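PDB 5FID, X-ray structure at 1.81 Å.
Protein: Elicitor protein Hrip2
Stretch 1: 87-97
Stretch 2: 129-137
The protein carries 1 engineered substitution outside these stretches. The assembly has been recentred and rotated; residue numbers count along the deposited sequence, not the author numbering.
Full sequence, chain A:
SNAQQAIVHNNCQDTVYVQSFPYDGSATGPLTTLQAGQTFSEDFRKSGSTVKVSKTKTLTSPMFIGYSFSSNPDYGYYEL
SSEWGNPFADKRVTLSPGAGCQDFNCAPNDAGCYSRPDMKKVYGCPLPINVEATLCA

Stretch 1 87-97: PFADKRVTLSP
Stretch 2, residues 129-137: INVEATLCA

What sets the register of the two stretches? Strands 93-96 and 131-135 run antiparallel, 170° between their directions and 4.6 Å apart at closest approach. Extended phi/psi values, such as -117/150 at T94 and -123/119 at T134, lay the peptide groups in line for two hydrogen-bonded pairs. T94 N donates to T134 O at 3.2 Å and T134 N to T94 O at 3.0 Å; S96 N donates to E132 O at 2.9 Å and E132 N to S96 O at 3.0 Å. Between them L95 faces A133 as a non-hydrogen-bonded pair, CA to CA 4.2 Å, and the carbonyls also receive CA-H contacts, L95 CA lying 3.4 Å from E132 O.

How does C136, which covers the most surface at 70 Å², close one end? Its backbone leaves the strand at phi/psi 56/48, and this turn brings A137 N to R92 O, a 2.9 Å hydrogen bond. C136 N is also 2.8 Å from R92 O, but at too poor an angle to bond. The cysteine CB points away from stretch 1, yet with chi1 m (-55°) SG reaches within 3.6 Å of K91 CG; the residue is bonded covalently elsewhere in the structure. A type I turn from F88 to K91, closed by K91 N to F88 O at 3.0 Å, precedes R92. Water 1 accepts from R92 N (3.1 Å) and donates to A137 O (2.9 Å).

What does P97, with 68 Å² covered, do at the other end? Its phi/psi of -94/12 departs from the extended form, and its ring, C-gamma endo, offers carbon to I129 (chi1 p, chi2 t), P97 CB to I129 CD1 4.1 Å. A proline has no backbone N-H to donate, but P97 CA approaches N130 O at 3.2 Å. Water 3 donates to P97 O (2.7 Å) and accepts from N130 N (3.0 Å).

Which side chains pack on the faces? L95 (chi1 t, chi2 p) shares a buried face with V93, A133 and L135; its CD1 lies 3.6 Å from A133 CB and 3.5 Å from V131 CG1, the small alanine sitting where the strands are close. L135 (m, t) places CD2 over one face of the F88 ring, with CD1 3.9 Å from F88 CZ. T94, S96, E132 and T134 occupy the other, partly exposed face, where polar groups can meet solvent: water 2 lies 2.6 Å from T94 OG1 and donates to E132 O at 2.8 Å.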

# COMPACT_ATOMS: atom_id res chain seq x y z
N PRO A 87 -6.71 -20.25 8.13
CA PRO A 87 -6.47 -21.65 8.48
C PRO A 87 -5.02 -21.88 8.86
O PRO A 87 -4.69 -22.92 9.44
CB PRO A 87 -6.76 -22.39 7.16
CG PRO A 87 -7.60 -21.47 6.37
CD PRO A 87 -7.12 -20.09 6.72
N PHE A 88 -4.17 -20.90 8.54
CA PHE A 88 -2.73 -21.03 8.70
C PHE A 88 -2.19 -20.14 9.79
O PHE A 88 -1.00 -19.84 9.83
CB PHE A 88 -2.03 -20.72 7.37
CG PHE A 88 -2.72 -21.32 6.18
CD1 PHE A 88 -2.54 -22.65 5.84
CD2 PHE A 88 -3.56 -20.54 5.39
CE1 PHE A 88 -3.19 -23.20 4.74
CE2 PHE A 88 -4.21 -21.09 4.29
CZ PHE A 88 -4.02 -22.42 3.97
N ALA A 89 -3.07 -19.73 10.71
CA ALA A 89 -2.70 -18.84 11.80
C ALA A 89 -1.55 -19.35 12.68
O ALA A 89 -0.75 -18.56 13.20
CB ALA A 89 -3.93 -18.54 12.65
N ASP A 90 -1.46 -20.67 12.83
CA ASP A 90 -0.45 -21.30 13.67
C ASP A 90 0.89 -21.51 12.94
O ASP A 90 1.83 -22.07 13.51
CB ASP A 90 -0.96 -22.66 14.17
CG ASP A 90 -1.28 -23.63 13.02
OD1 ASP A 90 -1.72 -23.17 11.95
OD2 ASP A 90 -1.10 -24.86 13.20
N LYS A 91 0.97 -21.07 11.68
CA LYS A 91 2.17 -21.27 10.86
C LYS A 91 2.67 -19.95 10.30
O LYS A 91 2.03 -18.91 10.46
CB LYS A 91 1.87 -22.23 9.71
CG LYS A 91 1.41 -23.60 10.14
CD LYS A 91 2.52 -24.34 10.88
CE LYS A 91 2.05 -25.73 11.27
NZ LYS A 91 0.56 -25.75 11.33
N ARG A 92 3.82 -19.97 9.63
CA ARG A 92 4.35 -18.76 9.01
C ARG A 92 3.77 -18.60 7.60
O ARG A 92 3.69 -19.56 6.83
CB ARG A 92 5.88 -18.81 8.94
CG ARG A 92 6.51 -17.58 8.30
CD ARG A 92 8.03 -17.57 8.45
NE ARG A 92 8.43 -17.59 9.86
CZ ARG A 92 8.63 -16.52 10.61
NH1 ARG A 92 8.48 -15.30 10.10
NH2 ARG A 92 8.98 -16.66 11.88
N VAL A 93 3.34 -17.38 7.28
CA VAL A 93 2.86 -17.05 5.94
C VAL A 93 3.57 -15.79 5.46
O VAL A 93 3.64 -14.78 6.17
CB VAL A 93 1.33 -16.83 5.90
CG1 VAL A 93 0.89 -16.38 4.52
CG2 VAL A 93 0.60 -18.12 6.29
N THR A 94 4.11 -15.86 4.24
CA THR A 94 4.78 -14.71 3.64
C THR A 94 4.03 -14.29 2.39
O THR A 94 3.41 -15.12 1.74
CB THR A 94 6.24 -15.05 3.27
OG1 THR A 94 6.26 -16.11 2.31
CG2 THR A 94 7.02 -15.49 4.50
N LEU A 95 4.08 -13.01 2.07
CA LEU A 95 3.57 -12.54 0.78
C LEU A 95 4.53 -11.45 0.33
O LEU A 95 4.71 -10.45 1.02
CB LEU A 95 2.15 -11.97 0.92
CG LEU A 95 1.55 -11.40 -0.38
CD1 LEU A 95 1.21 -12.52 -1.35
CD2 LEU A 95 0.31 -10.55 -0.09
N SER A 96 5.15 -11.65 -0.82
CA SER A 96 6.18 -10.72 -1.28
C SER A 96 5.98 -10.35 -2.75
O SER A 96 5.62 -11.21 -3.55
CB SER A 96 7.55 -11.36 -1.09
OG SER A 96 8.56 -10.60 -1.73
N PRO A 97 6.24 -9.09 -3.11
CA PRO A 97 6.17 -8.69 -4.51
C PRO A 97 7.53 -8.77 -5.17
O PRO A 97 7.70 -8.26 -6.28
CB PRO A 97 5.76 -7.22 -4.42
CG PRO A 97 6.51 -6.75 -3.20
CD PRO A 97 6.44 -7.92 -2.22
N ILE A 129 5.59 -6.72 -10.91
CA ILE A 129 5.83 -7.56 -9.74
C ILE A 129 5.13 -8.89 -9.96
O ILE A 129 4.20 -8.97 -10.76
CB ILE A 129 5.26 -6.92 -8.46
CG1 ILE A 129 3.74 -6.72 -8.59
CG2 ILE A 129 5.93 -5.59 -8.18
CD1 ILE A 129 3.07 -6.22 -7.30
N ASN A 130 5.60 -9.92 -9.27
CA ASN A 130 4.82 -11.14 -9.08
C ASN A 130 4.36 -11.07 -7.64
O ASN A 130 5.16 -10.74 -6.76
CB ASN A 130 5.67 -12.40 -9.29
CG ASN A 130 5.94 -12.71 -10.76
OD1 ASN A 130 5.20 -12.29 -11.65
ND2 ASN A 130 6.99 -13.48 -11.01
N VAL A 131 3.09 -11.35 -7.37
CA VAL A 131 2.61 -11.37 -5.99
C VAL A 131 2.66 -12.82 -5.53
O VAL A 131 1.91 -13.66 -6.01
CB VAL A 131 1.18 -10.80 -5.87
CG1 VAL A 131 0.67 -10.94 -4.44
CG2 VAL A 131 1.19 -9.33 -6.25
N GLU A 132 3.57 -13.11 -4.60
CA GLU A 132 3.97 -14.48 -4.32
C GLU A 132 3.83 -14.80 -2.85
O GLU A 132 4.50 -14.20 -2.00
CB GLU A 132 5.42 -14.67 -4.78
CG GLU A 132 5.94 -16.09 -4.67
CD GLU A 132 7.28 -16.25 -5.37
OE1 GLU A 132 7.87 -15.23 -5.83
OE2 GLU A 132 7.75 -17.40 -5.47
N ALA A 133 2.94 -15.74 -2.54
CA ALA A 133 2.66 -16.13 -1.17
C ALA A 133 3.21 -17.53 -0.92
O ALA A 133 3.14 -18.39 -1.80
CB ALA A 133 1.17 -16.11 -0.90
N THR A 134 3.74 -17.75 0.27
CA THR A 134 4.16 -19.08 0.71
C THR A 134 3.44 -19.45 2.01
O THR A 134 3.60 -18.76 3.01
CB THR A 134 5.68 -19.15 0.95
OG1 THR A 134 6.38 -18.92 -0.28
CG2 THR A 134 6.07 -20.54 1.47
N LEU A 135 2.67 -20.53 1.97
CA LEU A 135 1.89 -20.99 3.12
C LEU A 135 2.80 -21.89 3.94
O LEU A 135 3.49 -22.73 3.37
CB LEU A 135 0.67 -21.78 2.65
CG LEU A 135 -0.22 -21.14 1.58
CD1 LEU A 135 -1.33 -22.11 1.19
CD2 LEU A 135 -0.81 -19.83 2.08
N CYS A 136 2.80 -21.73 5.26
CA CYS A 136 3.64 -22.55 6.14
C CYS A 136 5.12 -22.46 5.74
O CYS A 136 5.81 -23.48 5.63
CB CYS A 136 3.19 -24.01 6.14
SG CYS A 136 1.45 -24.24 6.57
N ALA A 137 5.60 -21.24 5.52
CA ALA A 137 6.98 -21.02 5.09
C ALA A 137 7.95 -21.47 6.17
O ALA A 137 7.65 -21.34 7.37
CB ALA A 137 7.20 -19.57 4.76
O HOH W 1 5.49 -22.47 8.97
O HOH W 2 6.27 -15.49 -0.24
O HOH W 3 8.46 -9.44 -8.58